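PDB 3C2G: Sys-1 protein from Caenorhabditis elegans, which acts as a beta-catenin-type transcriptional coregulator in the Wnt signaling asymmetry pathway, binding the TCF factor POP-1 to activate or repress target genes. Local coordinates for residues A[398-403]-A[458-462]; A[493-499]-A[545-549]. All coordinates share one frame. Residue numbers count along the deposited sequence, not the author numbering.

Contact 1 of 2, residues A[398-403]-A[458-462]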
# COMPACT_ATOMS: atom_id res chain seq x y z
N ILE A 398 0.73 -16.48 -3.07
CA ILE A 398 -0.06 -17.58 -3.62
C ILE A 398 -1.51 -17.15 -3.77
O ILE A 398 -2.17 -17.46 -4.76
CB ILE A 398 0.04 -18.83 -2.75
CG1 ILE A 398 1.48 -19.32 -2.70
CG2 ILE A 398 -0.88 -19.95 -3.29
CD1 ILE A 398 1.73 -20.32 -1.59
N CYS A 399 -1.99 -16.41 -2.78
CA CYS A 399 -3.35 -15.91 -2.82
C CYS A 399 -3.58 -14.98 -4.01
O CYS A 399 -4.60 -15.10 -4.68
CB CYS A 399 -3.70 -15.22 -1.52
SG CYS A 399 -5.46 -14.91 -1.40
N ASN A 400 -2.64 -14.08 -4.27
CA ASN A 400 -2.67 -13.24 -5.47
C ASN A 400 -2.71 -14.05 -6.76
O ASN A 400 -3.46 -13.72 -7.68
CB ASN A 400 -1.45 -12.32 -5.55
CG ASN A 400 -1.48 -11.21 -4.51
OD1 ASN A 400 -2.54 -10.81 -4.02
ND2 ASN A 400 -0.31 -10.68 -4.20
N CYS A 401 -1.87 -15.07 -6.86
CA CYS A 401 -1.79 -15.86 -8.09
C CYS A 401 -3.10 -16.59 -8.40
O CYS A 401 -3.60 -16.51 -9.51
CB CYS A 401 -0.62 -16.83 -8.04
SG CYS A 401 1.03 -16.05 -8.09
N LEU A 402 -3.68 -17.24 -7.39
CA LEU A 402 -4.93 -17.96 -7.54
C LEU A 402 -6.10 -17.04 -7.82
O LEU A 402 -7.04 -17.42 -8.54
CB LEU A 402 -5.21 -18.81 -6.31
CG LEU A 402 -4.19 -19.90 -5.97
CD1 LEU A 402 -4.55 -20.44 -4.62
CD2 LEU A 402 -4.13 -21.03 -7.01
N ARG A 403 -6.08 -15.84 -7.25
CA ARG A 403 -7.11 -14.85 -7.57
C ARG A 403 -7.00 -14.43 -9.04
O ARG A 403 -7.99 -14.22 -9.73
CB ARG A 403 -7.01 -13.65 -6.62
CG ARG A 403 -8.36 -13.07 -6.22
CD ARG A 403 -8.26 -11.92 -5.17
NE ARG A 403 -7.12 -11.04 -5.43
CZ ARG A 403 -6.04 -10.97 -4.65
NH1 ARG A 403 -5.97 -11.71 -3.54
NH2 ARG A 403 -5.04 -10.16 -4.99
N LEU A 458 -6.64 -17.48 6.19
CA LEU A 458 -8.07 -17.63 5.99
C LEU A 458 -8.50 -17.30 4.56
O LEU A 458 -9.26 -18.04 3.95
CB LEU A 458 -8.84 -16.75 6.99
CG LEU A 458 -10.36 -16.69 6.85
CD1 LEU A 458 -11.01 -18.10 6.93
CD2 LEU A 458 -10.95 -15.75 7.90
N GLU A 459 -7.99 -16.18 4.06
CA GLU A 459 -8.34 -15.69 2.74
C GLU A 459 -7.72 -16.57 1.68
O GLU A 459 -8.30 -16.75 0.61
CB GLU A 459 -7.89 -14.23 2.58
CG GLU A 459 -8.42 -13.54 1.32
CD GLU A 459 -8.04 -12.06 1.22
OE1 GLU A 459 -7.92 -11.38 2.26
OE2 GLU A 459 -7.88 -11.59 0.06
N LEU A 460 -6.54 -17.13 1.98
CA LEU A 460 -5.89 -18.08 1.09
C LEU A 460 -6.71 -19.37 0.92
O LEU A 460 -6.87 -19.86 -0.19
CB LEU A 460 -4.49 -18.43 1.59
CG LEU A 460 -3.76 -19.51 0.77
CD1 LEU A 460 -3.57 -19.10 -0.69
CD2 LEU A 460 -2.43 -19.88 1.39
N ARG A 461 -7.22 -19.92 2.02
CA ARG A 461 -7.95 -21.19 1.99
C ARG A 461 -9.29 -21.01 1.31
O ARG A 461 -9.76 -21.88 0.61
CB ARG A 461 -8.10 -21.76 3.40
CG ARG A 461 -6.77 -22.14 4.00
CD ARG A 461 -6.84 -22.72 5.38
NE ARG A 461 -5.58 -23.41 5.63
CZ ARG A 461 -5.22 -23.99 6.77
NH1 ARG A 461 -6.02 -23.95 7.83
NH2 ARG A 461 -4.04 -24.59 6.84
N SER A 462 -9.89 -19.85 1.50
CA SER A 462 -11.13 -19.55 0.83
C SER A 462 -10.90 -19.46 -0.69
O SER A 462 -11.71 -19.98 -1.46
CB SER A 462 -11.69 -18.23 1.36
OG SER A 462 -12.96 -17.97 0.83
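L460 lays its CD1 methyl over one face of helix 388-409, 3.8 Å from CG2 of I398 and 4.0 Å from CB of C399, with CD1 of L402, one turn after I398, more loosely placed at 4.3 Å from the same methyl. The two helical segments run in nearly the same direction, at 30° with axes 9.4 Å apart, and come closest where the small C399 faces L460 (CA to CA 5.1 Å); SG of C399 sits 3.9 Å from the carbonyl O of E459. This near-parallel pairing of helices from adjacent repeats is characteristic of the armadillo superhelix, in which such helices line the ligand groove. The bound POP-1 peptide indeed lies here: E459 OE2 forms a salt bridge with a basic side chain of the peptide, and N400 packs on an aromatic one. R403 NH1 lies 4.1 Å from that E459 OE2, beyond a salt bridge, the oxygen sitting well out of the guanidinium plane; R403 NH2 donates to N400 OD1 at 2.8 Å and also hydrogen-bonds S350 OG.

Contact 2 of 2, residues A[493-499]-A[545-549]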
# COMPACT_ATOMS: atom_id res chain seq x y z
N ASN A 493 -6.45 -37.51 0.47
CA ASN A 493 -6.74 -36.89 -0.81
C ASN A 493 -7.53 -35.59 -0.62
O ASN A 493 -7.85 -35.20 0.51
CB ASN A 493 -7.45 -37.87 -1.76
CG ASN A 493 -8.93 -38.01 -1.47
OD1 ASN A 493 -9.41 -37.79 -0.35
ND2 ASN A 493 -9.67 -38.39 -2.50
N LEU A 494 -7.84 -34.92 -1.72
CA LEU A 494 -8.49 -33.61 -1.69
C LEU A 494 -9.62 -33.51 -0.68
O LEU A 494 -9.70 -32.54 0.07
CB LEU A 494 -8.95 -33.20 -3.10
CG LEU A 494 -9.44 -31.75 -3.26
CD1 LEU A 494 -8.38 -30.72 -2.81
CD2 LEU A 494 -9.90 -31.47 -4.68
N ILE A 495 -10.50 -34.52 -0.64
CA ILE A 495 -11.63 -34.50 0.30
C ILE A 495 -11.15 -34.32 1.74
O ILE A 495 -11.68 -33.50 2.48
CB ILE A 495 -12.54 -35.77 0.23
CG1 ILE A 495 -12.85 -36.21 -1.22
CG2 ILE A 495 -13.82 -35.55 1.00
CD1 ILE A 495 -13.46 -35.13 -2.09
N GLY A 496 -10.14 -35.11 2.14
CA GLY A 496 -9.55 -35.02 3.48
C GLY A 496 -9.03 -33.63 3.80
O GLY A 496 -9.26 -33.10 4.89
N HIS A 497 -8.36 -33.03 2.83
CA HIS A 497 -7.87 -31.66 2.96
C HIS A 497 -8.97 -30.59 3.00
O HIS A 497 -8.88 -29.66 3.80
CB HIS A 497 -6.81 -31.35 1.90
CG HIS A 497 -5.60 -32.22 2.02
ND1 HIS A 497 -4.60 -31.98 2.92
CD2 HIS A 497 -5.26 -33.36 1.37
CE1 HIS A 497 -3.67 -32.91 2.82
NE2 HIS A 497 -4.04 -33.76 1.88
N ILE A 498 -10.01 -30.73 2.18
CA ILE A 498 -11.15 -29.81 2.24
C ILE A 498 -11.73 -29.87 3.65
O ILE A 498 -12.02 -28.83 4.26
CB ILE A 498 -12.31 -30.19 1.26
CG1 ILE A 498 -11.85 -30.38 -0.20
CG2 ILE A 498 -13.46 -29.23 1.38
CD1 ILE A 498 -11.24 -29.22 -0.85
N CYS A 499 -11.90 -31.10 4.16
CA CYS A 499 -12.50 -31.34 5.47
C CYS A 499 -11.66 -30.77 6.61
O CYS A 499 -12.20 -30.31 7.60
CB CYS A 499 -12.78 -32.83 5.69
SG CYS A 499 -14.11 -33.51 4.63
N TYR A 545 -15.81 -40.27 2.25
CA TYR A 545 -14.65 -39.53 2.73
C TYR A 545 -15.00 -38.26 3.53
O TYR A 545 -14.10 -37.53 3.95
CB TYR A 545 -13.68 -39.19 1.59
CG TYR A 545 -12.76 -40.32 1.17
CD1 TYR A 545 -11.54 -40.51 1.80
CD2 TYR A 545 -13.12 -41.18 0.14
CE1 TYR A 545 -10.69 -41.55 1.41
CE2 TYR A 545 -12.28 -42.22 -0.26
CZ TYR A 545 -11.07 -42.40 0.38
OH TYR A 545 -10.23 -43.42 -0.02
N SER A 546 -16.29 -38.02 3.76
CA SER A 546 -16.73 -36.84 4.52
C SER A 546 -17.19 -37.12 5.95
O SER A 546 -17.91 -36.30 6.54
CB SER A 546 -17.84 -36.12 3.77
OG SER A 546 -17.29 -35.46 2.66
N TYR A 547 -16.79 -38.26 6.51
CA TYR A 547 -17.14 -38.63 7.88
C TYR A 547 -16.65 -37.58 8.91
O TYR A 547 -17.26 -37.39 9.95
CB TYR A 547 -16.59 -40.02 8.21
CG TYR A 547 -15.10 -40.09 8.14
CD1 TYR A 547 -14.45 -40.28 6.92
CD2 TYR A 547 -14.32 -39.92 9.28
CE1 TYR A 547 -13.07 -40.30 6.84
CE2 TYR A 547 -12.94 -39.94 9.21
CZ TYR A 547 -12.32 -40.14 7.99
OH TYR A 547 -10.93 -40.18 7.90
N SER A 548 -15.54 -36.91 8.61
CA SER A 548 -15.02 -35.81 9.44
C SER A 548 -15.95 -34.61 9.57
O SER A 548 -15.84 -33.84 10.52
CB SER A 548 -13.67 -35.34 8.91
OG SER A 548 -13.60 -35.50 7.50
N ILE A 549 -16.88 -34.44 8.63
CA ILE A 549 -17.81 -33.31 8.67
C ILE A 549 -19.06 -33.68 9.45
O ILE A 549 -19.66 -34.73 9.23
CB ILE A 549 -18.12 -32.80 7.24
CG1 ILE A 549 -17.00 -31.87 6.77
CG2 ILE A 549 -19.46 -32.08 7.15
CD1 ILE A 549 -17.09 -31.47 5.30
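At the N-cap of helix 494-507, N493 starts a segment that packs against the turn following helix 539-544, a seam between neighbouring parts of the armadillo solenoid. N493 OD1 lies 4.1 Å from CD1 of the Y545 ring, N493 ND2 is hydrogen-bonded to the carbonyl of L483, and the carbonyl O of N493 accepts a 3.2 Å hydrogen bond from H497 N in the first helical turn. I495 makes the next contact: CG2 rests 3.7 Å from CB of Y545 and 3.6 Å from its carbonyl O, and lies 3.8 Å from OG of S546. That hydroxyl is hydrogen-bonded to V542 O, within the preceding short helix. One turn further along, C499 meets the type I beta turn S546 to I549, which is closed by I549 N donating to S546 O at 3.0 Å. No hydrogen bond joins the two segments, so they fit by van der Waals contact, and C499, pointing toward the turn, is central to it. C499 CB touches OG of S548 at 3.3 Å, and C499 SG packs against CD1 of I549 at 3.7 Å.

From the N terminus, the chain reaches contact 1 at helix 388-409, passes through helices 425-432 and 437-448, and closes the loop on helix 457-472, with 54 residues between the segments. Contact 2 opens only afterwards, on helix 494-507, and closes past helices 515-535 and 539-544, 45 residues later. The loops therefore follow in series, neither nested nor crossed, as expected for a repeat solenoid. The centres of contact 1 and contact 2 lie about 20 Å apart and their nearest atoms about 7 Å, without touching. Helices 457-472 and 494-507 are consecutive, and R461 bridges them through a cation-pi interaction with W504. Contact 1 joins peptide-binding helices; contact 2 ties the start of helix 494-507 to the turn after helix 539-544.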